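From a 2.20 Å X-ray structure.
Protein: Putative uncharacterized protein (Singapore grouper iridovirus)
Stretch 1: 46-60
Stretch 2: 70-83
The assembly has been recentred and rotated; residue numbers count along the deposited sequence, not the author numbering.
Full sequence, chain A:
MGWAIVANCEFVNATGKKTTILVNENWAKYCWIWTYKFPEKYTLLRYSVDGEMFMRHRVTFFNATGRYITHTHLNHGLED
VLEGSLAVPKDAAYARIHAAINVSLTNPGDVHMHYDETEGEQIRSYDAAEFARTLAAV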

# COMPACT_ATOMS: atom_id res chain seq x y z
N ARG A 46 -0.38 3.43 -11.19
CA ARG A 46 -1.79 3.34 -11.57
C ARG A 46 -2.44 2.20 -10.78
O ARG A 46 -2.01 1.07 -10.85
CB ARG A 46 -1.94 3.11 -13.07
CG ARG A 46 -1.19 4.11 -13.95
CD ARG A 46 -1.17 3.72 -15.42
NE ARG A 46 -2.51 3.66 -15.99
CZ ARG A 46 -3.21 4.72 -16.41
NH1 ARG A 46 -2.69 5.95 -16.33
NH2 ARG A 46 -4.44 4.55 -16.91
N TYR A 47 -3.47 2.52 -10.01
CA TYR A 47 -4.07 1.52 -9.14
C TYR A 47 -5.53 1.26 -9.49
O TYR A 47 -6.20 2.10 -10.07
CB TYR A 47 -3.95 1.95 -7.68
CG TYR A 47 -4.55 3.31 -7.41
CD1 TYR A 47 -5.91 3.45 -7.14
CD2 TYR A 47 -3.75 4.47 -7.44
CE1 TYR A 47 -6.47 4.71 -6.90
CE2 TYR A 47 -4.30 5.73 -7.20
CZ TYR A 47 -5.66 5.84 -6.94
OH TYR A 47 -6.21 7.10 -6.70
N SER A 48 -6.00 0.07 -9.12
CA SER A 48 -7.41 -0.24 -9.11
C SER A 48 -7.68 -1.02 -7.83
O SER A 48 -7.16 -2.13 -7.66
CB SER A 48 -7.77 -1.09 -10.33
OG SER A 48 -9.17 -1.30 -10.40
N VAL A 49 -8.46 -0.45 -6.91
CA VAL A 49 -8.64 -1.07 -5.60
C VAL A 49 -10.07 -1.58 -5.42
O VAL A 49 -11.02 -0.81 -5.45
CB VAL A 49 -8.28 -0.14 -4.42
CG1 VAL A 49 -8.50 -0.85 -3.11
CG2 VAL A 49 -6.83 0.34 -4.52
N ASP A 50 -10.18 -2.89 -5.22
CA ASP A 50 -11.46 -3.55 -4.97
C ASP A 50 -11.68 -3.60 -3.46
O ASP A 50 -10.96 -4.31 -2.75
CB ASP A 50 -11.42 -4.96 -5.55
CG ASP A 50 -12.78 -5.48 -5.94
OD1 ASP A 50 -13.80 -5.05 -5.35
OD2 ASP A 50 -12.83 -6.34 -6.86
N GLY A 51 -12.64 -2.82 -2.97
CA GLY A 51 -12.94 -2.77 -1.55
C GLY A 51 -14.42 -2.56 -1.29
O GLY A 51 -15.28 -3.27 -1.83
N GLU A 52 -14.72 -1.57 -0.45
CA GLU A 52 -16.08 -1.22 -0.05
C GLU A 52 -16.16 0.30 0.03
O GLU A 52 -15.14 0.97 0.17
CB GLU A 52 -16.42 -1.82 1.33
CG GLU A 52 -16.37 -3.36 1.41
CD GLU A 52 -17.32 -4.04 0.44
OE1 GLU A 52 -18.36 -3.45 0.10
OE2 GLU A 52 -17.02 -5.18 0.01
N MET A 53 -17.38 0.83 -0.06
CA MET A 53 -17.60 2.27 -0.03
C MET A 53 -17.06 2.83 1.27
O MET A 53 -17.13 2.17 2.31
CB MET A 53 -19.09 2.60 -0.13
CG MET A 53 -19.76 2.22 -1.46
SD MET A 53 -21.55 2.61 -1.54
CE MET A 53 -22.12 1.95 0.01
N PHE A 54 -16.54 4.05 1.18
CA PHE A 54 -16.03 4.83 2.32
C PHE A 54 -14.78 4.23 2.97
O PHE A 54 -14.37 4.71 4.03
CB PHE A 54 -17.14 5.13 3.35
CG PHE A 54 -18.37 5.79 2.76
CD1 PHE A 54 -18.37 7.13 2.41
CD2 PHE A 54 -19.52 5.04 2.51
CE1 PHE A 54 -19.50 7.73 1.83
CE2 PHE A 54 -20.65 5.64 1.93
CZ PHE A 54 -20.63 6.98 1.60
N MET A 55 -14.15 3.24 2.35
CA MET A 55 -12.83 2.76 2.83
C MET A 55 -11.74 3.80 2.55
O MET A 55 -11.84 4.57 1.61
CB MET A 55 -12.42 1.45 2.14
CG MET A 55 -12.79 0.17 2.87
SD MET A 55 -12.09 -1.22 1.95
CE MET A 55 -12.94 -2.57 2.76
N ARG A 56 -10.71 3.81 3.37
CA ARG A 56 -9.57 4.67 3.12
C ARG A 56 -8.33 3.80 3.15
O ARG A 56 -8.22 2.94 4.01
CB ARG A 56 -9.48 5.76 4.17
CG ARG A 56 -8.21 6.57 4.16
CD ARG A 56 -8.50 8.00 4.57
NE ARG A 56 -8.07 8.25 5.94
CZ ARG A 56 -8.45 9.30 6.66
NH1 ARG A 56 -9.30 10.21 6.16
NH2 ARG A 56 -7.99 9.44 7.89
N HIS A 57 -7.42 4.02 2.21
CA HIS A 57 -6.11 3.37 2.22
C HIS A 57 -5.01 4.42 2.24
O HIS A 57 -5.19 5.54 1.75
CB HIS A 57 -5.95 2.46 1.00
CG HIS A 57 -7.16 1.62 0.73
ND1 HIS A 57 -7.95 1.79 -0.38
CD2 HIS A 57 -7.75 0.65 1.47
CE1 HIS A 57 -8.96 0.94 -0.34
NE2 HIS A 57 -8.86 0.23 0.78
N ARG A 58 -3.86 4.06 2.80
CA ARG A 58 -2.71 4.92 2.74
C ARG A 58 -1.63 4.31 1.84
O ARG A 58 -1.27 3.14 1.97
CB ARG A 58 -2.18 5.15 4.15
CG ARG A 58 -1.18 6.22 4.28
CD ARG A 58 -0.74 6.33 5.74
NE ARG A 58 0.70 6.46 5.82
CZ ARG A 58 1.35 7.47 6.36
NH1 ARG A 58 0.71 8.47 6.94
NH2 ARG A 58 2.67 7.45 6.34
N VAL A 59 -1.15 5.13 0.90
CA VAL A 59 0.01 4.80 0.08
C VAL A 59 1.16 5.72 0.50
O VAL A 59 1.05 6.94 0.43
CB VAL A 59 -0.27 5.03 -1.43
CG1 VAL A 59 0.92 4.55 -2.26
CG2 VAL A 59 -1.54 4.32 -1.85
N THR A 60 2.26 5.11 0.93
CA THR A 60 3.39 5.83 1.48
C THR A 60 4.60 5.44 0.64
O THR A 60 4.71 4.29 0.17
CB THR A 60 3.62 5.47 2.97
OG1 THR A 60 2.38 5.56 3.69
CG2 THR A 60 4.63 6.40 3.63
N THR A 70 6.67 10.80 1.64
CA THR A 70 5.32 11.34 1.48
C THR A 70 4.28 10.22 1.46
O THR A 70 4.63 9.05 1.25
CB THR A 70 5.22 12.19 0.19
OG1 THR A 70 4.07 13.04 0.26
CG2 THR A 70 5.15 11.31 -1.06
N HIS A 71 3.03 10.58 1.70
CA HIS A 71 1.91 9.64 1.59
C HIS A 71 0.70 10.31 0.94
O HIS A 71 0.62 11.54 0.87
CB HIS A 71 1.53 9.08 2.97
CG HIS A 71 0.80 10.04 3.85
ND1 HIS A 71 1.45 11.03 4.56
CD2 HIS A 71 -0.52 10.17 4.14
CE1 HIS A 71 0.56 11.74 5.24
NE2 HIS A 71 -0.64 11.23 5.00
N THR A 72 -0.20 9.47 0.44
CA THR A 72 -1.50 9.91 -0.05
C THR A 72 -2.54 8.97 0.58
O THR A 72 -2.24 7.80 0.84
CB THR A 72 -1.59 9.83 -1.62
OG1 THR A 72 -0.50 10.54 -2.22
CG2 THR A 72 -2.88 10.44 -2.13
N HIS A 73 -3.74 9.48 0.83
CA HIS A 73 -4.87 8.61 1.18
C HIS A 73 -5.72 8.38 -0.04
O HIS A 73 -5.99 9.32 -0.79
CB HIS A 73 -5.76 9.22 2.26
CG HIS A 73 -5.08 9.35 3.58
ND1 HIS A 73 -5.18 10.49 4.35
CD2 HIS A 73 -4.28 8.51 4.26
CE1 HIS A 73 -4.46 10.34 5.45
NE2 HIS A 73 -3.90 9.15 5.42
N LEU A 74 -6.13 7.14 -0.23
CA LEU A 74 -7.14 6.78 -1.22
C LEU A 74 -8.50 6.66 -0.52
O LEU A 74 -8.67 5.83 0.37
CB LEU A 74 -6.75 5.48 -1.92
CG LEU A 74 -5.30 5.39 -2.43
CD1 LEU A 74 -5.08 4.11 -3.19
CD2 LEU A 74 -4.90 6.60 -3.28
N ASN A 75 -9.45 7.52 -0.91
CA ASN A 75 -10.78 7.53 -0.32
C ASN A 75 -11.84 6.96 -1.28
O ASN A 75 -12.00 7.48 -2.40
CB ASN A 75 -11.13 8.95 0.11
CG ASN A 75 -10.27 9.42 1.27
OD1 ASN A 75 -10.29 8.83 2.34
ND2 ASN A 75 -9.51 10.48 1.06
N HIS A 76 -12.53 5.90 -0.87
CA HIS A 76 -13.49 5.24 -1.77
C HIS A 76 -14.73 6.08 -2.08
O HIS A 76 -15.28 5.99 -3.18
CB HIS A 76 -13.92 3.87 -1.23
CG HIS A 76 -13.06 2.75 -1.72
ND1 HIS A 76 -11.77 2.56 -1.30
CD2 HIS A 76 -13.32 1.76 -2.62
CE1 HIS A 76 -11.26 1.50 -1.91
NE2 HIS A 76 -12.18 1.00 -2.71
N GLY A 77 -15.18 6.89 -1.13
CA GLY A 77 -16.48 7.57 -1.28
C GLY A 77 -17.56 6.54 -1.62
O GLY A 77 -17.60 5.46 -1.02
N LEU A 78 -18.39 6.84 -2.61
CA LEU A 78 -19.45 5.93 -3.03
C LEU A 78 -19.00 4.76 -3.92
O LEU A 78 -19.79 3.85 -4.21
CB LEU A 78 -20.58 6.70 -3.74
CG LEU A 78 -21.69 7.42 -2.95
CD1 LEU A 78 -22.28 6.58 -1.81
CD2 LEU A 78 -21.23 8.76 -2.44
N GLU A 79 -17.73 4.76 -4.33
CA GLU A 79 -17.20 3.69 -5.20
C GLU A 79 -16.66 2.52 -4.38
O GLU A 79 -15.88 2.72 -3.44
CB GLU A 79 -16.04 4.23 -6.06
CG GLU A 79 -16.33 5.51 -6.80
CD GLU A 79 -17.21 5.32 -8.03
OE1 GLU A 79 -17.20 4.22 -8.64
OE2 GLU A 79 -17.91 6.30 -8.38
N ASP A 80 -17.04 1.31 -4.74
CA ASP A 80 -16.44 0.14 -4.11
C ASP A 80 -15.14 -0.27 -4.80
O ASP A 80 -14.26 -0.89 -4.19
CB ASP A 80 -17.43 -1.03 -3.99
CG ASP A 80 -18.15 -1.32 -5.28
OD1 ASP A 80 -18.58 -0.37 -5.98
OD2 ASP A 80 -18.30 -2.52 -5.59
N VAL A 81 -15.02 0.08 -6.07
CA VAL A 81 -13.78 -0.10 -6.83
C VAL A 81 -13.22 1.28 -7.17
O VAL A 81 -13.83 2.05 -7.91
CB VAL A 81 -13.99 -0.96 -8.09
CG1 VAL A 81 -12.71 -1.03 -8.93
CG2 VAL A 81 -14.48 -2.36 -7.71
N LEU A 82 -12.06 1.59 -6.59
CA LEU A 82 -11.45 2.91 -6.70
C LEU A 82 -10.23 2.86 -7.60
O LEU A 82 -9.30 2.13 -7.34
CB LEU A 82 -11.08 3.46 -5.31
CG LEU A 82 -10.28 4.76 -5.20
CD1 LEU A 82 -11.05 5.92 -5.76
CD2 LEU A 82 -9.95 5.02 -3.75
N GLU A 83 -10.27 3.66 -8.66
CA GLU A 83 -9.23 3.67 -9.67
C GLU A 83 -8.66 5.06 -9.81
O GLU A 83 -9.37 6.08 -9.62
CB GLU A 83 -9.78 3.15 -11.01
CG GLU A 83 -10.32 1.71 -10.89
CD GLU A 83 -10.63 1.03 -12.23
OE1 GLU A 83 -11.04 1.72 -13.19
OE2 GLU A 83 -10.49 -0.23 -12.29
O HOH W 1 -2.36 8.29 7.41

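The two stretches pair antiparallel along most of their length. Strand 56-60 runs beside strand 70-75, and strand 46-50 beside 81-83, with two turns, Glu-52 to Met-55 (type II) and His-76 to Glu-79 (type II'), lying between the paired segments. In the first ladder, Val-59 and Thr-72 exchange backbone hydrogen bonds (Val-59 N to Thr-72 O, 2.9 Å; Thr-72 N to Val-59 O, 2.8 Å), as do His-57 and Leu-74. Val-49 and Leu-82 repeat the pattern in the second. Between the ladders, Phe-54 N donates to Gly-77 O at 2.8 Å and Gly-51 N to Asp-80 O at 2.8 Å, so the connection persists through the turns. Gly-77 has a positive phi of 52°, a value that favours glycine.

Leu-74 gives up the most surface to the other stretch. Its side chain lies on the same face of the sheet as those of His-57 and Val-59, and its branched end suits a buried apolar site. Leu-74 CD1 sits 4.0 Å from the centroid of the Tyr-47 ring, almost on the ring normal, so a methyl C-H meets the electron-rich aromatic face. Leu-74 CD1 also lies 3.8 Å from Val-59 CG2 and 4.4 Å from Val-49 CG2, bringing residues from both strands of stretch 1 around one leucine.

Tyr-47 and His-76 share second place in covered area, after Leu-74. Although the CA-to-CB bond of Tyr-47 points sideways, the ring reaches back to the other stretch: besides Leu-74 over the ring face, Tyr-47 CE1 lies 4.2 Å from Leu-82 CG. A large flat side chain can thus serve two apolar neighbours at once.

His-76 points toward stretch 1 just where the strand gives way to the turn. His-76 N donates to Met-55 O at 2.9 Å, while His-76 NE2 makes a weak hydrogen bond to Val-49 O at 3.5 Å. Glu-52 O lies over one ring face, and Met-55 SD approaches obliquely, 5.1 Å from the centroid of the His-76 ring. Imidazole suits this mixed setting, combining a polar edge with a flat surface.

The opposite face of the sheet is mostly polar, with Arg-56, Arg-58, His-71 and His-73 along one pair of strands. The guanidinium of Arg-58 lies flat on His-71, centres 4.0 Å apart, and that of Arg-56 on His-73 at 4.4 Å; planar groups stack while their edges remain free for polar partners. Accordingly, Arg-58 NE donates to Thr-60 OG1 at 2.9 Å. Farther along, Ser-48 OG donates to Glu-83 OE2 at 2.5 Å, a short bond between hydroxyl and carboxylate.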